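Local coordinates for protein RNA-dependent RNA Polymerase (Bombyx mori cytoplasmic polyhedrosis virus, PDB 6TZ0) that synthesises RNA on an RNA template, transcribing the viral double-stranded genome into plus strands and probably making the complementary minus strands during genome replication, at residues H126-K131 and S624-Q629; Q258-N263 and N326-Y331; W1056-L1061 and R1188-N1193. All coordinates share one frame; numbering follows the deposited sequence.

How the interactions relate
Interaction 1, interaction 2 and interaction 3 are a worked example of how distant parts of a large polymerase meet through small, mainly apolar contacts. Interaction 1 joins an N-terminal helix to a hairpin of the polymerase region and closes a loop of the chain within which interaction 2, a helix pair, is nested. Interaction 3, in the C-terminal region, follows both in sequence. Interactions 2 and 3 are neighbours, 28 Å between centres and about 10 Å between nearest atoms, whereas interactions 1 and 3 are 57 Å apart between centres, on opposite sides of the chain's centre. All three are remote from the magnesium-binding aspartates D547, D680 and D681.

Interaction 1 of 3, residues H126-K131 and S624-Q629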
# COMPACT_ATOMS: atom_id res chain seq x y z
N HIS A 126 -16.97 0.65 -26.97
CA HIS A 126 -16.08 1.12 -28.02
C HIS A 126 -15.40 2.44 -27.68
O HIS A 126 -14.28 2.68 -28.13
CB HIS A 126 -16.83 1.20 -29.34
CG HIS A 126 -17.08 -0.13 -29.96
ND1 HIS A 126 -16.15 -0.78 -30.75
CD2 HIS A 126 -18.14 -0.98 -29.86
CE1 HIS A 126 -16.64 -1.94 -31.14
NE2 HIS A 126 -17.84 -2.09 -30.61
N ALA A 127 -16.02 3.28 -26.84
CA ALA A 127 -15.31 4.45 -26.34
C ALA A 127 -14.17 4.05 -25.41
O ALA A 127 -13.09 4.65 -25.45
CB ALA A 127 -16.28 5.38 -25.61
N ALA A 128 -14.38 3.00 -24.61
CA ALA A 128 -13.31 2.52 -23.75
C ALA A 128 -12.20 1.83 -24.54
O ALA A 128 -11.03 1.93 -24.17
CB ALA A 128 -13.87 1.57 -22.70
N LEU A 129 -12.54 1.14 -25.64
CA LEU A 129 -11.49 0.55 -26.46
C LEU A 129 -10.72 1.60 -27.24
O LEU A 129 -9.52 1.43 -27.49
CB LEU A 129 -12.09 -0.51 -27.38
CG LEU A 129 -12.59 -1.72 -26.60
CD1 LEU A 129 -13.32 -2.67 -27.50
CD2 LEU A 129 -11.45 -2.43 -25.91
N ASP A 130 -11.39 2.69 -27.62
CA ASP A 130 -10.68 3.86 -28.16
C ASP A 130 -9.72 4.43 -27.13
O ASP A 130 -8.57 4.77 -27.47
CB ASP A 130 -11.70 4.92 -28.59
CG ASP A 130 -11.08 6.05 -29.42
OD1 ASP A 130 -9.89 5.99 -29.75
OD2 ASP A 130 -11.80 7.02 -29.73
N LYS A 131 -10.16 4.54 -25.88
CA LYS A 131 -9.29 5.00 -24.80
C LYS A 131 -8.12 4.04 -24.57
O LYS A 131 -7.01 4.47 -24.25
CB LYS A 131 -10.10 5.17 -23.52
CG LYS A 131 -9.34 5.77 -22.36
CD LYS A 131 -10.22 5.96 -21.14
CE LYS A 131 -9.42 6.54 -19.99
NZ LYS A 131 -10.25 6.78 -18.77
N SER A 624 -16.96 1.80 -13.11
CA SER A 624 -16.55 1.70 -14.50
C SER A 624 -17.39 2.60 -15.40
O SER A 624 -18.57 2.84 -15.13
CB SER A 624 -16.64 0.26 -14.98
OG SER A 624 -17.97 -0.18 -14.97
N GLU A 625 -16.77 3.09 -16.46
CA GLU A 625 -17.50 3.86 -17.46
C GLU A 625 -18.34 2.96 -18.36
O GLU A 625 -19.37 3.41 -18.88
CB GLU A 625 -16.53 4.68 -18.31
CG GLU A 625 -15.92 5.85 -17.57
CD GLU A 625 -14.93 6.61 -18.42
OE1 GLU A 625 -14.60 6.13 -19.52
OE2 GLU A 625 -14.48 7.69 -17.99
N ILE A 626 -17.94 1.71 -18.55
CA ILE A 626 -18.75 0.78 -19.32
C ILE A 626 -19.92 0.28 -18.49
O ILE A 626 -21.09 0.52 -18.82
CB ILE A 626 -17.89 -0.40 -19.81
CG1 ILE A 626 -16.68 0.07 -20.60
CG2 ILE A 626 -18.72 -1.31 -20.68
CD1 ILE A 626 -15.69 -1.03 -20.84
N PHE A 627 -19.62 -0.41 -17.39
CA PHE A 627 -20.60 -1.24 -16.70
C PHE A 627 -21.20 -0.57 -15.48
O PHE A 627 -22.09 -1.15 -14.85
CB PHE A 627 -19.95 -2.56 -16.29
CG PHE A 627 -19.40 -3.33 -17.44
CD1 PHE A 627 -20.23 -3.99 -18.32
CD2 PHE A 627 -18.03 -3.42 -17.62
CE1 PHE A 627 -19.72 -4.70 -19.38
CE2 PHE A 627 -17.50 -4.13 -18.68
CZ PHE A 627 -18.35 -4.77 -19.56
N GLY A 628 -20.75 0.61 -15.12
CA GLY A 628 -21.32 1.31 -13.97
C GLY A 628 -20.50 1.07 -12.70
O GLY A 628 -19.42 1.60 -12.57
N GLN A 629 -21.04 0.27 -11.79
CA GLN A 629 -20.37 -0.05 -10.54
C GLN A 629 -20.15 -1.55 -10.47
O GLN A 629 -21.11 -2.33 -10.44
CB GLN A 629 -21.19 0.43 -9.34
CG GLN A 629 -20.48 0.23 -8.03
CD GLN A 629 -21.24 0.80 -6.87
OE1 GLN A 629 -22.33 1.36 -7.03
NE2 GLN A 629 -20.68 0.67 -5.67
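K131 and E625 point opposite charges at each other and yet stop short of a salt bridge: NZ of K131 lies 4.4 Å from OE2 of E625. The lysine is fully extended, its four torsions all close to 180°, so that its ammonium end is carried off the helix and toward the carboxylate. At that separation the attraction is probably long-range and weak, and it lies at the outer margin of the contact, where E625 is exposed. Deeper in, the two segments meet through methyl and methylene groups. CB of A128 lies 3.7 Å from CD1 of I626, and CG1 of the same isoleucine is almost as near. In I626 the CG1 branch sits beside the backbone N (chi1 -55°), which swings CD1 over to the helix. Its other branch turns to a different task, for CG2 lies 3.5 Å above the plane of the F627 ring, over its centre. I626 thus touches the helix with one branch and the F627 ring with the other. The segment 624-629 is the bend of a beta-hairpin, in which strands 620-624 and 628-631 run antiparallel at the edge of a mixed sheet of the polymerase region. An ST motif holds the bend: the backbone N of F627 donates to OG of S624 over 2.9 Å, with an N-H...O angle of 131°. G628 adopts backbone angles at which a CB would press on the carbonyl O of F627. Helix 121-134, which supplies A128 and K131, belongs to the N-terminal region of the polymerase, so the contact ties two regions almost five hundred residues apart in sequence. Around it, F95 meets the F627 ring edge-to-face, and the Q629 side chain packs on V344 of the viral structural protein 4 chain.

Interaction 2 of 3, residues Q258-N263 and N326-Y331; sequences QEALHN and NDVANY
Between V328 and its two partners, A260 and L261, there is neither a ring nor an amide, so no face or edge takes part in the contact; the V328 side chain also touches W733 of strand 732-733. The motif is a plain helix-helix packing of helix 257-264 against helix 325-339. Within the segments 258-263 and 326-331 one valine meets a neighbouring alanine and leucine, and V328 reaches Y257 and V264 of the same helix as well. L261 and V328 bring the two backbones nearest, 6.5 Å apart between their CA atoms. V328 is forked toward the other helix and uses its two methyls separately. CG1, anti to the backbone N at chi1 -176°, goes to the alanine, while CG2, which sits beside the backbone N, faces the leucine. All three residues are buried and wholly apolar here, and several polar groups of the helices have partners elsewhere: E259 makes a salt bridge with R300, and Y331 OH is hydrogen-bonded to D59. At the valine's two branches, CG1 of V328 lies 4.0 Å from CB of A260, and CG2 of V328 lies 4.2 Å from CD1 of L261.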
# COMPACT_ATOMS: atom_id res chain seq x y z
N GLN A 258 19.71 -22.41 -14.45
CA GLN A 258 20.08 -23.42 -13.48
C GLN A 258 20.61 -24.67 -14.17
O GLN A 258 21.61 -25.24 -13.73
CB GLN A 258 18.87 -23.72 -12.61
CG GLN A 258 19.13 -24.54 -11.39
CD GLN A 258 17.90 -24.65 -10.53
OE1 GLN A 258 16.83 -24.19 -10.91
NE2 GLN A 258 18.05 -25.21 -9.35
N GLU A 259 19.99 -25.07 -15.28
CA GLU A 259 20.51 -26.18 -16.07
C GLU A 259 21.82 -25.83 -16.75
O GLU A 259 22.71 -26.69 -16.85
CB GLU A 259 19.47 -26.60 -17.11
CG GLU A 259 19.87 -27.81 -17.92
CD GLU A 259 18.81 -28.19 -18.92
OE1 GLU A 259 17.76 -27.52 -18.95
OE2 GLU A 259 19.03 -29.16 -19.68
N ALA A 260 21.96 -24.59 -17.21
CA ALA A 260 23.22 -24.16 -17.82
C ALA A 260 24.36 -24.19 -16.81
O ALA A 260 25.45 -24.69 -17.10
CB ALA A 260 23.07 -22.76 -18.40
N LEU A 261 24.11 -23.70 -15.60
CA LEU A 261 25.12 -23.68 -14.55
C LEU A 261 25.40 -25.08 -14.02
O LEU A 261 26.51 -25.34 -13.55
CB LEU A 261 24.67 -22.75 -13.44
CG LEU A 261 25.67 -22.26 -12.40
CD1 LEU A 261 26.69 -21.34 -13.04
CD2 LEU A 261 24.91 -21.53 -11.33
N HIS A 262 24.41 -25.97 -14.08
CA HIS A 262 24.65 -27.39 -13.84
C HIS A 262 25.63 -27.97 -14.85
O HIS A 262 26.59 -28.65 -14.48
CB HIS A 262 23.34 -28.16 -13.88
CG HIS A 262 23.51 -29.65 -13.90
ND1 HIS A 262 23.90 -30.37 -12.79
CD2 HIS A 262 23.35 -30.55 -14.89
CE1 HIS A 262 23.98 -31.65 -13.10
NE2 HIS A 262 23.64 -31.79 -14.37
N ASN A 263 25.40 -27.71 -16.14
CA ASN A 263 26.29 -28.27 -17.16
C ASN A 263 27.65 -27.59 -17.22
O ASN A 263 28.54 -28.12 -17.90
CB ASN A 263 25.63 -28.22 -18.54
CG ASN A 263 24.59 -29.29 -18.73
OD1 ASN A 263 24.79 -30.43 -18.32
ND2 ASN A 263 23.49 -28.95 -19.37
N ASN A 326 30.57 -16.83 -15.44
CA ASN A 326 30.35 -15.54 -16.08
C ASN A 326 29.69 -15.71 -17.44
O ASN A 326 28.97 -14.81 -17.88
CB ASN A 326 31.66 -14.78 -16.22
CG ASN A 326 32.29 -14.48 -14.90
OD1 ASN A 326 31.60 -14.36 -13.89
ND2 ASN A 326 33.60 -14.31 -14.89
N ASP A 327 29.89 -16.85 -18.09
CA ASP A 327 29.21 -17.13 -19.35
C ASP A 327 27.71 -17.25 -19.15
O ASP A 327 26.92 -16.66 -19.90
CB ASP A 327 29.77 -18.40 -19.98
CG ASP A 327 31.18 -18.24 -20.45
OD1 ASP A 327 31.60 -17.09 -20.67
OD2 ASP A 327 31.87 -19.26 -20.63
N VAL A 328 27.31 -17.98 -18.11
CA VAL A 328 25.90 -18.14 -17.79
C VAL A 328 25.30 -16.81 -17.34
O VAL A 328 24.16 -16.50 -17.69
CB VAL A 328 25.74 -19.23 -16.72
CG1 VAL A 328 24.27 -19.50 -16.42
CG2 VAL A 328 26.43 -20.49 -17.16
N ALA A 329 26.09 -15.99 -16.64
CA ALA A 329 25.62 -14.67 -16.22
C ALA A 329 25.37 -13.76 -17.42
O ALA A 329 24.36 -13.04 -17.46
CB ALA A 329 26.63 -14.04 -15.27
N ASN A 330 26.27 -13.80 -18.41
CA ASN A 330 26.13 -12.93 -19.57
C ASN A 330 24.95 -13.36 -20.45
O ASN A 330 24.16 -12.51 -20.88
CB ASN A 330 27.42 -12.93 -20.38
CG ASN A 330 28.57 -12.29 -19.64
OD1 ASN A 330 28.40 -11.30 -18.95
ND2 ASN A 330 29.75 -12.87 -19.78
N TYR A 331 24.81 -14.67 -20.70
CA TYR A 331 23.65 -15.12 -21.47
C TYR A 331 22.34 -14.91 -20.71
O TYR A 331 21.30 -14.67 -21.34
CB TYR A 331 23.76 -16.58 -21.86
CG TYR A 331 24.82 -16.92 -22.86
CD1 TYR A 331 24.80 -16.37 -24.12
CD2 TYR A 331 25.76 -17.91 -22.59
CE1 TYR A 331 25.74 -16.71 -25.06
CE2 TYR A 331 26.71 -18.27 -23.53
CZ TYR A 331 26.69 -17.66 -24.76
OH TYR A 331 27.63 -18.00 -25.71

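Interaction 3 of 3, residues W1056-L1061 and R1188-N1193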
# COMPACT_ATOMS: atom_id res chain seq x y z
N TRP A 1056 35.98 -3.04 -10.72
CA TRP A 1056 36.90 -4.00 -10.12
C TRP A 1056 38.13 -3.32 -9.55
O TRP A 1056 38.56 -3.63 -8.43
CB TRP A 1056 37.33 -5.02 -11.16
CG TRP A 1056 38.31 -6.02 -10.67
CD1 TRP A 1056 38.04 -7.11 -9.90
CD2 TRP A 1056 39.73 -5.98 -10.84
NE1 TRP A 1056 39.20 -7.78 -9.62
CE2 TRP A 1056 40.25 -7.10 -10.17
CE3 TRP A 1056 40.60 -5.11 -11.49
CZ2 TRP A 1056 41.61 -7.37 -10.15
CZ3 TRP A 1056 41.95 -5.38 -11.47
CH2 TRP A 1056 42.44 -6.51 -10.80
N PHE A 1057 38.72 -2.39 -10.30
CA PHE A 1057 39.96 -1.76 -9.86
C PHE A 1057 39.70 -0.76 -8.75
O PHE A 1057 40.55 -0.59 -7.86
CB PHE A 1057 40.63 -1.10 -11.06
CG PHE A 1057 42.07 -0.75 -10.83
CD1 PHE A 1057 43.02 -1.74 -10.77
CD2 PHE A 1057 42.47 0.57 -10.73
CE1 PHE A 1057 44.35 -1.43 -10.58
CE2 PHE A 1057 43.80 0.89 -10.55
CZ PHE A 1057 44.73 -0.12 -10.47
N ALA A 1058 38.53 -0.13 -8.74
CA ALA A 1058 38.15 0.73 -7.63
C ALA A 1058 37.93 -0.07 -6.36
O ALA A 1058 38.25 0.39 -5.26
CB ALA A 1058 36.89 1.52 -7.98
N PHE A 1059 37.37 -1.28 -6.49
CA PHE A 1059 37.24 -2.16 -5.33
C PHE A 1059 38.61 -2.63 -4.85
O PHE A 1059 38.86 -2.71 -3.65
CB PHE A 1059 36.34 -3.34 -5.69
CG PHE A 1059 35.88 -4.16 -4.52
CD1 PHE A 1059 34.94 -3.66 -3.64
CD2 PHE A 1059 36.33 -5.46 -4.35
CE1 PHE A 1059 34.50 -4.43 -2.58
CE2 PHE A 1059 35.89 -6.22 -3.29
CZ PHE A 1059 34.97 -5.71 -2.41
N ALA A 1060 39.51 -2.91 -5.79
CA ALA A 1060 40.87 -3.33 -5.48
C ALA A 1060 41.71 -2.21 -4.88
O ALA A 1060 42.75 -2.50 -4.27
CB ALA A 1060 41.55 -3.86 -6.73
N LEU A 1061 41.34 -0.95 -5.08
CA LEU A 1061 42.07 0.15 -4.49
C LEU A 1061 41.47 0.63 -3.18
O LEU A 1061 42.19 0.78 -2.19
CB LEU A 1061 42.17 1.33 -5.46
CG LEU A 1061 43.06 1.25 -6.69
CD1 LEU A 1061 42.89 2.51 -7.47
CD2 LEU A 1061 44.49 1.05 -6.29
N ARG A 1188 36.56 9.98 -8.96
CA ARG A 1188 36.16 10.76 -10.13
C ARG A 1188 36.91 10.33 -11.39
O ARG A 1188 36.40 10.50 -12.50
CB ARG A 1188 36.37 12.25 -9.82
CG ARG A 1188 35.97 13.28 -10.86
CD ARG A 1188 37.18 13.80 -11.59
NE ARG A 1188 36.85 14.89 -12.51
CZ ARG A 1188 36.85 16.17 -12.18
NH1 ARG A 1188 37.17 16.54 -10.96
NH2 ARG A 1188 36.54 17.08 -13.09
N SER A 1189 38.10 9.74 -11.25
CA SER A 1189 38.99 9.51 -12.38
C SER A 1189 39.55 8.10 -12.37
O SER A 1189 40.76 7.88 -12.44
CB SER A 1189 40.13 10.52 -12.37
OG SER A 1189 40.94 10.35 -11.23
N ILE A 1190 38.67 7.10 -12.28
CA ILE A 1190 39.13 5.71 -12.23
C ILE A 1190 39.56 5.25 -13.62
O ILE A 1190 40.36 4.32 -13.76
CB ILE A 1190 38.04 4.81 -11.64
CG1 ILE A 1190 37.47 5.46 -10.41
CG2 ILE A 1190 38.60 3.47 -11.19
CD1 ILE A 1190 36.34 4.75 -9.80
N THR A 1191 39.05 5.91 -14.66
CA THR A 1191 39.25 5.44 -16.03
C THR A 1191 40.69 5.61 -16.49
O THR A 1191 41.18 4.83 -17.32
CB THR A 1191 38.31 6.17 -16.97
OG1 THR A 1191 38.61 7.57 -16.94
CG2 THR A 1191 36.89 5.98 -16.54
N SER A 1192 41.39 6.61 -15.97
CA SER A 1192 42.78 6.81 -16.36
C SER A 1192 43.73 6.37 -15.25
O SER A 1192 44.94 6.62 -15.33
CB SER A 1192 43.02 8.26 -16.75
OG SER A 1192 42.81 9.13 -15.65
N ASN A 1193 43.21 5.72 -14.22
CA ASN A 1193 44.03 5.30 -13.09
C ASN A 1193 44.69 3.96 -13.40
O ASN A 1193 44.01 2.94 -13.57
CB ASN A 1193 43.17 5.21 -11.83
CG ASN A 1193 43.98 5.18 -10.56
OD1 ASN A 1193 45.20 5.12 -10.57
ND2 ASN A 1193 43.29 5.25 -9.43
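A1058 and I1190 lie on the buried, closely packed side of this contact, two apolar side chains set against each other where the backbones come nearest, 6.8 Å apart between their CA atoms. CB of A1058 lies 3.7 Å from CD1 of I1190, and CG2 of the isoleucine stands only slightly farther from the same methyl. Both ends of the branched side chain therefore close on one small residue, with CG1 beside the backbone N (chi1 -46°) carrying CD1 forward. L1061 is buried too, and it and N1193 approach from opposite directions, bringing CD1 of L1061 to 3.4 Å from ND2 of N1193. That is a methyl against an amide, with no polar bond between them, while OD1 of the same amide accepts a weak hydrogen bond from G1195 N. The solvent side is of mixed character: F1057 and N1193 are both partly exposed, and beyond them S1192 is open to solvent. The F1057 ring comes obliquely toward the backbone, its CE2 at 3.7 Å from O of N1193. Its edge also receives CZ3 of W1056, in the plane of the ring. The residues I1190 to N1193 make a type I beta turn, closed by the N1193 N to I1190 O hydrogen bond of 3.2 Å, which places isoleucine and asparagine, its first and last residues, on the side facing helix 1054-1062. I1190 also touches D1054 of that helix and F864 of a loop. The turn thus links the end of helix 1174-1188 with strand 1196-1202 and rests in between on helix 1054-1062, all within the C-terminal region.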